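PDB 2WOL: clavulanic acid biosynthesis oligopeptide binding protein 2 from Streptomyces clavuligerus, which probably binds peptides as an extracellular solute-binding protein of the oligopeptide-binding kind, and belongs to the clavulanic acid biosynthetic pathway. Local coordinates for residues W55-L59 against N272-R276. Numbering follows the deposited sequence.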
ATOM      1  N   TRP A  55       4.413   5.013  -4.576  1.00  7.95           N
ATOM      2  CA  TRP A  55       4.970   6.334  -4.852  1.00  7.68           C
ATOM      3  C   TRP A  55       4.431   6.966  -6.138  1.00  7.69           C
ATOM      4  O   TRP A  55       4.454   8.188  -6.289  1.00  8.01           O
ATOM      5  CB  TRP A  55       6.503   6.322  -4.813  1.00  7.64           C
ATOM      6  CG  TRP A  55       7.193   5.509  -5.874  1.00  7.04           C
ATOM      7  CD1 TRP A  55       7.578   4.199  -5.787  1.00  7.73           C
ATOM      8  CD2 TRP A  55       7.636   5.973  -7.157  1.00  7.33           C
ATOM      9  NE1 TRP A  55       8.211   3.813  -6.946  1.00  8.30           N
ATOM     10  CE2 TRP A  55       8.267   4.884  -7.801  1.00  7.08           C
ATOM     11  CE3 TRP A  55       7.559   7.204  -7.827  1.00  7.62           C
ATOM     12  CZ2 TRP A  55       8.818   4.988  -9.084  1.00  8.02           C
ATOM     13  CZ3 TRP A  55       8.109   7.307  -9.107  1.00  7.56           C
ATOM     14  CH2 TRP A  55       8.729   6.205  -9.718  1.00  7.73           C
ATOM     15  N   VAL A  56       3.953   6.136  -7.061  1.00  7.51           N
ATOM     16  CA  VAL A  56       3.297   6.662  -8.255  1.00  7.64           C
ATOM     17  C   VAL A  56       1.850   7.056  -7.923  1.00  7.55           C
ATOM     18  O   VAL A  56       1.346   8.051  -8.446  1.00  7.67           O
ATOM     19  CB  VAL A  56       3.380   5.695  -9.455  1.00  7.32           C
ATOM     20  CG1 VAL A  56       2.685   6.295 -10.679  1.00  7.89           C
ATOM     21  CG2 VAL A  56       4.839   5.387  -9.788  1.00  7.94           C
ATOM     22  N   TRP A  57       1.189   6.307  -7.036  1.00  7.41           N
ATOM     23  CA  TRP A  57      -0.113   6.746  -6.519  1.00  7.93           C
ATOM     24  C   TRP A  57       0.035   8.120  -5.866  1.00  8.03           C
ATOM     25  O   TRP A  57      -0.808   9.001  -6.035  1.00  8.33           O
ATOM     26  CB  TRP A  57      -0.688   5.757  -5.506  1.00  8.43           C
ATOM     27  CG  TRP A  57      -0.946   4.385  -6.051  1.00  9.19           C
ATOM     28  CD1 TRP A  57      -1.067   4.029  -7.365  1.00  9.71           C
ATOM     29  CD2 TRP A  57      -1.118   3.177  -5.290  1.00  9.93           C
ATOM     30  NE1 TRP A  57      -1.306   2.680  -7.471  1.00  9.05           N
ATOM     31  CE2 TRP A  57      -1.341   2.131  -6.214  1.00  9.79           C
ATOM     32  CE3 TRP A  57      -1.101   2.877  -3.916  1.00 10.88           C
ATOM     33  CZ2 TRP A  57      -1.547   0.804  -5.813  1.00 10.46           C
ATOM     34  CZ3 TRP A  57      -1.313   1.551  -3.514  1.00 10.39           C
ATOM     35  CH2 TRP A  57      -1.528   0.533  -4.465  1.00 10.55           C
ATOM     36  N   LEU A  58       1.128   8.289  -5.127  1.00  8.33           N
ATOM     37  CA  LEU A  58       1.452   9.552  -4.480  1.00  8.44           C
ATOM     38  C   LEU A  58       1.673  10.663  -5.513  1.00  8.42           C
ATOM     39  O   LEU A  58       1.154  11.771  -5.365  1.00  8.60           O
ATOM     40  CB  LEU A  58       2.700   9.350  -3.616  1.00  8.62           C
ATOM     41  CG  LEU A  58       3.189  10.462  -2.697  1.00  9.58           C
ATOM     42  CD1 LEU A  58       2.235  10.627  -1.513  1.00 10.44           C
ATOM     43  CD2 LEU A  58       4.588  10.109  -2.232  1.00 10.83           C
ATOM     44  N   LEU A  59       2.432  10.352  -6.563  1.00  8.29           N
ATOM     45  CA  LEU A  59       2.670  11.289  -7.660  1.00  8.58           C
ATOM     46  C   LEU A  59       1.380  11.638  -8.407  1.00  8.29           C
ATOM     47  O   LEU A  59       1.221  12.758  -8.900  1.00  8.57           O
ATOM     48  CB  LEU A  59       3.700  10.707  -8.629  1.00  8.91           C
ATOM     49  CG  LEU A  59       4.137  11.553  -9.822  1.00 10.68           C
ATOM     50  CD1 LEU A  59       4.935  12.771  -9.376  1.00 11.91           C
ATOM     51  CD2 LEU A  59       4.944  10.693 -10.768  1.00 12.16           C
ATOM     52  N   ASN A 272      13.331  12.569  -1.918  1.00  6.83           N
ATOM     53  CA  ASN A 272      13.241  11.266  -2.570  1.00  6.94           C
ATOM     54  C   ASN A 272      11.766  10.901  -2.767  1.00  7.17           C
ATOM     55  O   ASN A 272      11.062  10.588  -1.805  1.00  7.06           O
ATOM     56  CB  ASN A 272      13.965  10.217  -1.718  1.00  7.10           C
ATOM     57  CG  ASN A 272      13.817   8.805  -2.256  1.00  6.98           C
ATOM     58  OD1 ASN A 272      13.063   8.553  -3.194  1.00  8.27           O
ATOM     59  ND2 ASN A 272      14.542   7.873  -1.654  1.00  7.96           N
ATOM     60  N   LEU A 273      11.307  10.942  -4.018  1.00  7.16           N
ATOM     61  CA  LEU A 273       9.917  10.623  -4.352  1.00  7.73           C
ATOM     62  C   LEU A 273       9.590   9.149  -4.140  1.00  8.01           C
ATOM     63  O   LEU A 273       8.521   8.810  -3.632  1.00  8.62           O
ATOM     64  CB  LEU A 273       9.603  11.016  -5.802  1.00  7.87           C
ATOM     65  CG  LEU A 273       8.288  10.493  -6.397  1.00  7.86           C
ATOM     66  CD1 LEU A 273       7.073  11.051  -5.667  1.00  8.13           C
ATOM     67  CD2 LEU A 273       8.210  10.794  -7.887  1.00  7.90           C
ATOM     68  N   GLU A 274      10.515   8.281  -4.540  1.00  8.26           N
ATOM     69  CA  GLU A 274      10.303   6.838  -4.446  1.00  8.32           C
ATOM     70  C   GLU A 274      10.019   6.430  -3.002  1.00  8.60           C
ATOM     71  O   GLU A 274       9.186   5.558  -2.740  1.00  8.32           O
ATOM     72  CB  GLU A 274      11.513   6.089  -4.994  1.00  8.25           C
ATOM     73  CG  GLU A 274      11.267   4.612  -5.185  1.00  8.98           C
ATOM     74  CD  GLU A 274      12.517   3.857  -5.555  1.00 10.92           C
ATOM     75  OE1 GLU A 274      13.631   4.404  -5.383  1.00 12.41           O
ATOM     76  OE2 GLU A 274      12.372   2.709  -6.012  1.00 10.96           O
ATOM     77  N   GLY A 275      10.725   7.070  -2.071  1.00  8.97           N
ATOM     78  CA  GLY A 275      10.413   6.979  -0.654  1.00  9.84           C
ATOM     79  C   GLY A 275      10.694   5.661   0.036  1.00 10.18           C
ATOM     80  O   GLY A 275      10.026   5.327   1.012  1.00 10.37           O
ATOM     81  N   ARG A 276      11.682   4.911  -0.449  1.00 11.04           N
ATOM     82  CA  ARG A 276      12.053   3.653   0.206  1.00 12.15           C
ATOM     83  C   ARG A 276      12.897   3.883   1.462  1.00 11.92           C
ATOM     84  O   ARG A 276      13.321   2.928   2.114  1.00 12.03           O
ATOM     85  CB  ARG A 276      12.803   2.727  -0.753  1.00 12.84           C
ATOM     86  CG  ARG A 276      11.984   2.129  -1.880  1.00 15.94           C
ATOM     87  CD  ARG A 276      12.756   0.946  -2.447  1.00 20.54           C
ATOM     88  NE  ARG A 276      12.740   0.881  -3.906  1.00 23.42           N
ATOM     89  CZ  ARG A 276      13.764   0.460  -4.649  1.00 24.51           C
ATOM     90  NH1 ARG A 276      14.904   0.086  -4.077  1.00 25.43           N
ATOM     91  NH2 ARG A 276      13.653   0.431  -5.974  1.00 24.98           N
TER
HETATM   92  O   HOH W   1       9.995   1.614  -6.850  1.00 17.32           O
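A first torsion of 66° puts Trp55 CG between the backbone N and the carbonyl carbon and turns one face of the indole to Glu274 and its six-membered ring to Leu273. Glu274 answers with CG anti to its own N, which sets its CG methylene over the five-membered ring; the extended chain beyond CG carries the carboxylate on past the ring. This is a CH-pi contact, CG being 3.8 Å from the centroid of the Trp55 pyrrole and 20° off the ring normal. The opposite face of the indole is met by Val56 CG2 from the same helix, so the ring is sandwiched. Leu273 crosses the indole at about a right angle, its CD2 reaching Trp55 CE3 obliquely at 3.6 Å. The same methyl touches Leu59 CD1 at 4.1 Å, while Leu273 CD1 reaches Leu58 CD2, so that one leucine packs against three side chains of helix 54-63.

The polar link is a water. It accepts from Trp55 NE1 at 2.8 Å and donates to Glu274 OE2 at 2.7 Å. OE2 also forms a salt bridge to Arg276 NH2 (2.6 Å), and OE1 is hydrogen-bonded to Ser40 OG, so the carboxylate is held at both oxygens; these partners would probably stabilise its charged form in this buried setting. The loop itself is shaped by Asn272, whose OD1 accepts from Gly275 N at 3.0 Å, the N-H pointing almost straight at it (170°) from above the carbonyl plane. Leu59 also packs on Leu226 and Leu228 of strand 225-230. Helix 54-63 thus packs on the loop that leaves edge strand 271-272 of the five-stranded mixed sheet, turned by an Asx motif, within the periplasmic-binding-protein fold of family 5 bacterial extracellular solute-binding proteins.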